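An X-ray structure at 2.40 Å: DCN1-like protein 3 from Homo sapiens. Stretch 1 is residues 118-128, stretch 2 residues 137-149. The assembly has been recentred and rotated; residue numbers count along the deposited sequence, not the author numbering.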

# COMPACT_ATOMS: atom_id res chain seq x y z
N HIS A 118 2.00 0.05 -11.61
CA HIS A 118 1.67 1.20 -12.45
C HIS A 118 2.14 2.43 -11.70
O HIS A 118 1.93 2.54 -10.49
CB HIS A 118 0.17 1.30 -12.71
CG HIS A 118 -0.38 0.22 -13.59
ND1 HIS A 118 0.17 -0.10 -14.82
CD2 HIS A 118 -1.45 -0.60 -13.44
CE1 HIS A 118 -0.52 -1.07 -15.37
NE2 HIS A 118 -1.51 -1.40 -14.56
N ARG A 119 2.78 3.36 -12.39
CA ARG A 119 3.24 4.59 -11.76
C ARG A 119 2.22 5.17 -10.75
O ARG A 119 2.60 5.57 -9.65
CB ARG A 119 3.61 5.62 -12.83
CG ARG A 119 4.37 6.84 -12.32
CD ARG A 119 4.61 7.81 -13.49
NE ARG A 119 3.33 8.08 -14.15
CZ ARG A 119 2.51 9.07 -13.80
NH1 ARG A 119 2.85 9.91 -12.83
NH2 ARG A 119 1.34 9.21 -14.41
N GLU A 120 0.94 5.20 -11.12
CA GLU A 120 -0.07 5.90 -10.32
C GLU A 120 -0.48 5.14 -9.06
O GLU A 120 -0.81 5.75 -8.05
CB GLU A 120 -1.29 6.23 -11.15
CG GLU A 120 -0.95 7.01 -12.40
CD GLU A 120 -2.19 7.52 -13.12
OE1 GLU A 120 -2.26 7.34 -14.35
OE2 GLU A 120 -3.08 8.08 -12.45
N ILE A 121 -0.48 3.81 -9.15
CA ILE A 121 -0.66 2.93 -8.00
C ILE A 121 0.52 3.10 -7.05
O ILE A 121 0.34 3.26 -5.85
CB ILE A 121 -0.70 1.46 -8.44
CG1 ILE A 121 -1.90 1.22 -9.35
CG2 ILE A 121 -0.76 0.56 -7.22
CD1 ILE A 121 -3.21 1.54 -8.69
N ALA A 122 1.72 3.04 -7.60
CA ALA A 122 2.92 3.29 -6.82
C ALA A 122 2.79 4.60 -6.05
O ALA A 122 3.08 4.65 -4.86
CB ALA A 122 4.15 3.32 -7.73
N ILE A 123 2.35 5.65 -6.74
CA ILE A 123 2.22 6.97 -6.10
C ILE A 123 1.18 6.96 -4.97
O ILE A 123 1.41 7.49 -3.89
CB ILE A 123 1.84 8.06 -7.12
CG1 ILE A 123 3.00 8.32 -8.09
CG2 ILE A 123 1.47 9.35 -6.41
CD1 ILE A 123 2.68 9.37 -9.14
N ALA A 124 0.03 6.34 -5.24
CA ALA A 124 -1.02 6.20 -4.24
C ALA A 124 -0.59 5.33 -3.05
O ALA A 124 -0.88 5.66 -1.89
CB ALA A 124 -2.28 5.62 -4.89
N LEU A 125 0.08 4.23 -3.35
CA LEU A 125 0.52 3.28 -2.31
C LEU A 125 1.66 3.83 -1.47
O LEU A 125 1.71 3.61 -0.27
CB LEU A 125 0.89 1.94 -2.93
CG LEU A 125 -0.32 1.15 -3.40
CD1 LEU A 125 0.11 -0.18 -3.99
CD2 LEU A 125 -1.28 0.95 -2.24
N TRP A 126 2.57 4.57 -2.09
CA TRP A 126 3.61 5.22 -1.30
C TRP A 126 3.02 6.21 -0.30
O TRP A 126 3.42 6.22 0.86
CB TRP A 126 4.63 5.92 -2.19
CG TRP A 126 5.88 5.12 -2.39
CD1 TRP A 126 6.53 4.37 -1.45
CD2 TRP A 126 6.62 4.99 -3.60
NE1 TRP A 126 7.64 3.78 -2.00
CE2 TRP A 126 7.72 4.14 -3.32
CE3 TRP A 126 6.48 5.51 -4.89
CZ2 TRP A 126 8.68 3.81 -4.29
CZ3 TRP A 126 7.42 5.17 -5.86
CH2 TRP A 126 8.51 4.33 -5.55
N LYS A 127 2.08 7.04 -0.76
CA LYS A 127 1.36 7.97 0.10
C LYS A 127 0.65 7.23 1.23
O LYS A 127 0.74 7.59 2.40
CB LYS A 127 0.34 8.73 -0.73
CG LYS A 127 -0.17 10.02 -0.12
CD LYS A 127 -1.00 10.82 -1.15
CE LYS A 127 -0.31 10.84 -2.54
NZ LYS A 127 -1.02 11.65 -3.60
N LEU A 128 -0.08 6.18 0.87
CA LEU A 128 -0.81 5.38 1.83
C LEU A 128 0.09 4.70 2.89
O LEU A 128 -0.15 4.82 4.10
CB LEU A 128 -1.69 4.34 1.12
CG LEU A 128 -2.84 3.79 1.96
CD1 LEU A 128 -3.70 4.94 2.47
CD2 LEU A 128 -3.67 2.79 1.18
N VAL A 137 11.44 13.55 2.49
CA VAL A 137 11.56 13.56 1.04
C VAL A 137 10.31 13.10 0.27
O VAL A 137 10.28 13.17 -0.95
CB VAL A 137 12.76 12.70 0.58
CG1 VAL A 137 12.50 11.22 0.86
CG2 VAL A 137 13.04 12.90 -0.89
N LEU A 138 9.29 12.64 0.98
CA LEU A 138 8.14 12.01 0.33
C LEU A 138 7.27 12.95 -0.52
O LEU A 138 6.85 12.58 -1.63
CB LEU A 138 7.28 11.27 1.36
CG LEU A 138 6.02 10.54 0.87
CD1 LEU A 138 6.39 9.37 -0.04
CD2 LEU A 138 5.21 10.05 2.04
N ASP A 139 6.96 14.14 -0.01
CA ASP A 139 6.11 15.08 -0.75
C ASP A 139 6.67 15.40 -2.14
O ASP A 139 5.94 15.34 -3.13
CB ASP A 139 5.87 16.38 0.04
CG ASP A 139 5.10 16.16 1.34
OD1 ASP A 139 4.22 15.27 1.39
OD2 ASP A 139 5.37 16.90 2.32
N GLN A 140 7.96 15.75 -2.20
CA GLN A 140 8.58 16.11 -3.47
C GLN A 140 8.79 14.89 -4.37
O GLN A 140 8.63 14.97 -5.59
CB GLN A 140 9.91 16.83 -3.25
CG GLN A 140 9.77 18.19 -2.59
CD GLN A 140 8.69 19.07 -3.25
OE1 GLN A 140 8.38 18.93 -4.43
NE2 GLN A 140 8.13 19.99 -2.46
N TRP A 141 9.13 13.76 -3.76
CA TRP A 141 9.29 12.53 -4.50
C TRP A 141 8.00 12.20 -5.25
O TRP A 141 8.03 11.77 -6.39
CB TRP A 141 9.72 11.38 -3.57
CG TRP A 141 9.57 10.00 -4.16
CD1 TRP A 141 8.58 9.10 -3.89
CD2 TRP A 141 10.44 9.36 -5.11
NE1 TRP A 141 8.77 7.95 -4.61
CE2 TRP A 141 9.91 8.08 -5.37
CE3 TRP A 141 11.61 9.75 -5.77
CZ2 TRP A 141 10.51 7.18 -6.26
CZ3 TRP A 141 12.20 8.86 -6.65
CH2 TRP A 141 11.65 7.59 -6.89
N LEU A 142 6.86 12.42 -4.60
CA LEU A 142 5.57 12.12 -5.21
C LEU A 142 5.14 13.19 -6.23
O LEU A 142 4.41 12.89 -7.18
CB LEU A 142 4.47 11.90 -4.15
CG LEU A 142 4.61 10.73 -3.16
CD1 LEU A 142 3.59 10.87 -2.03
CD2 LEU A 142 4.52 9.35 -3.82
N ASN A 143 5.58 14.43 -6.02
CA ASN A 143 5.39 15.49 -7.02
C ASN A 143 6.17 15.16 -8.27
O ASN A 143 5.67 15.28 -9.39
CB ASN A 143 5.86 16.85 -6.49
CG ASN A 143 4.93 17.42 -5.44
OD1 ASN A 143 3.74 17.08 -5.38
ND2 ASN A 143 5.47 18.32 -4.61
N PHE A 144 7.41 14.74 -8.06
CA PHE A 144 8.30 14.33 -9.13
C PHE A 144 7.67 13.22 -9.99
O PHE A 144 7.71 13.28 -11.21
CB PHE A 144 9.65 13.90 -8.54
CG PHE A 144 10.49 13.06 -9.46
CD1 PHE A 144 11.19 13.64 -10.50
CD2 PHE A 144 10.61 11.70 -9.26
CE1 PHE A 144 11.97 12.87 -11.34
CE2 PHE A 144 11.39 10.92 -10.11
CZ PHE A 144 12.07 11.50 -11.14
N LEU A 145 7.06 12.23 -9.34
CA LEU A 145 6.50 11.09 -10.05
C LEU A 145 5.19 11.37 -10.79
O LEU A 145 4.89 10.70 -11.77
CB LEU A 145 6.28 9.92 -9.08
CG LEU A 145 7.50 9.26 -8.46
CD1 LEU A 145 7.05 8.24 -7.40
CD2 LEU A 145 8.35 8.61 -9.55
N THR A 146 4.39 12.31 -10.29
CA THR A 146 3.15 12.68 -10.96
C THR A 146 3.50 13.47 -12.22
O THR A 146 2.89 13.30 -13.29
CB THR A 146 2.21 13.50 -10.05
OG1 THR A 146 2.84 14.76 -9.73
CG2 THR A 146 1.93 12.76 -8.75
N GLU A 147 4.50 14.32 -12.10
CA GLU A 147 5.03 15.03 -13.25
C GLU A 147 5.66 14.03 -14.21
O GLU A 147 5.43 14.09 -15.42
CB GLU A 147 6.06 16.04 -12.78
CG GLU A 147 6.79 16.73 -13.91
CD GLU A 147 7.51 17.98 -13.45
OE1 GLU A 147 7.07 18.58 -12.45
OE2 GLU A 147 8.53 18.34 -14.09
N ASN A 148 6.43 13.09 -13.66
CA ASN A 148 7.07 12.04 -14.45
C ASN A 148 7.98 12.57 -15.57
O ASN A 148 7.86 12.17 -16.73
CB ASN A 148 6.03 11.06 -15.03
CG ASN A 148 6.66 9.78 -15.57
OD1 ASN A 148 7.82 9.47 -15.27
ND2 ASN A 148 5.90 9.04 -16.36
N PRO A 149 8.91 13.47 -15.20
CA PRO A 149 9.85 14.12 -16.13
C PRO A 149 10.46 13.15 -17.13
O PRO A 149 10.55 13.49 -18.31
CB PRO A 149 10.95 14.65 -15.21
CG PRO A 149 10.28 14.86 -13.90
CD PRO A 149 9.17 13.84 -13.80

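Residues 119-128 and 138-147 form two nearly antiparallel helices, their N-to-C directions 164° apart and their axes 10.1 Å apart at closest approach. Because the helices run in opposite directions, the start of stretch 2 meets the end of stretch 1. Leu138 opens the contact loosely, its CD1 lying 4.4 Å from Trp126 CB. One turn on, Trp141 directs its edge at the face of Trp126: the planes meet at 79°, and Trp141 NE1 sits 3.3 Å from Trp126 CZ3, so the polarised N-H edge of one indole lies over the π surface of the other. Leu142 marks the tightest backbone register, with Leu142 CA 6.2 Å from Ile123 CA. Leu142 CD2 packs against Ile123 CG2 (4.0 Å) and Trp126 CB (3.8 Å), while Leu142 CD1 meets the aliphatic part of Lys127 at CE (3.9 Å). Leu145 continues this apolar seam, with CB 3.6 Å from Ile123 CD1 and CD1 3.5 Å from Trp126 CZ3. Leu145 O accepts a very short hydrogen bond from Arg119 NH1 (2.4 Å). Although the CA-to-CB bond of Thr146 points away, its CG2 still reaches Ile123 CD1 (3.5 Å). Beyond the helix, Asn148 adopts positive phi and places ND2 3.4 Å from Arg119 CD.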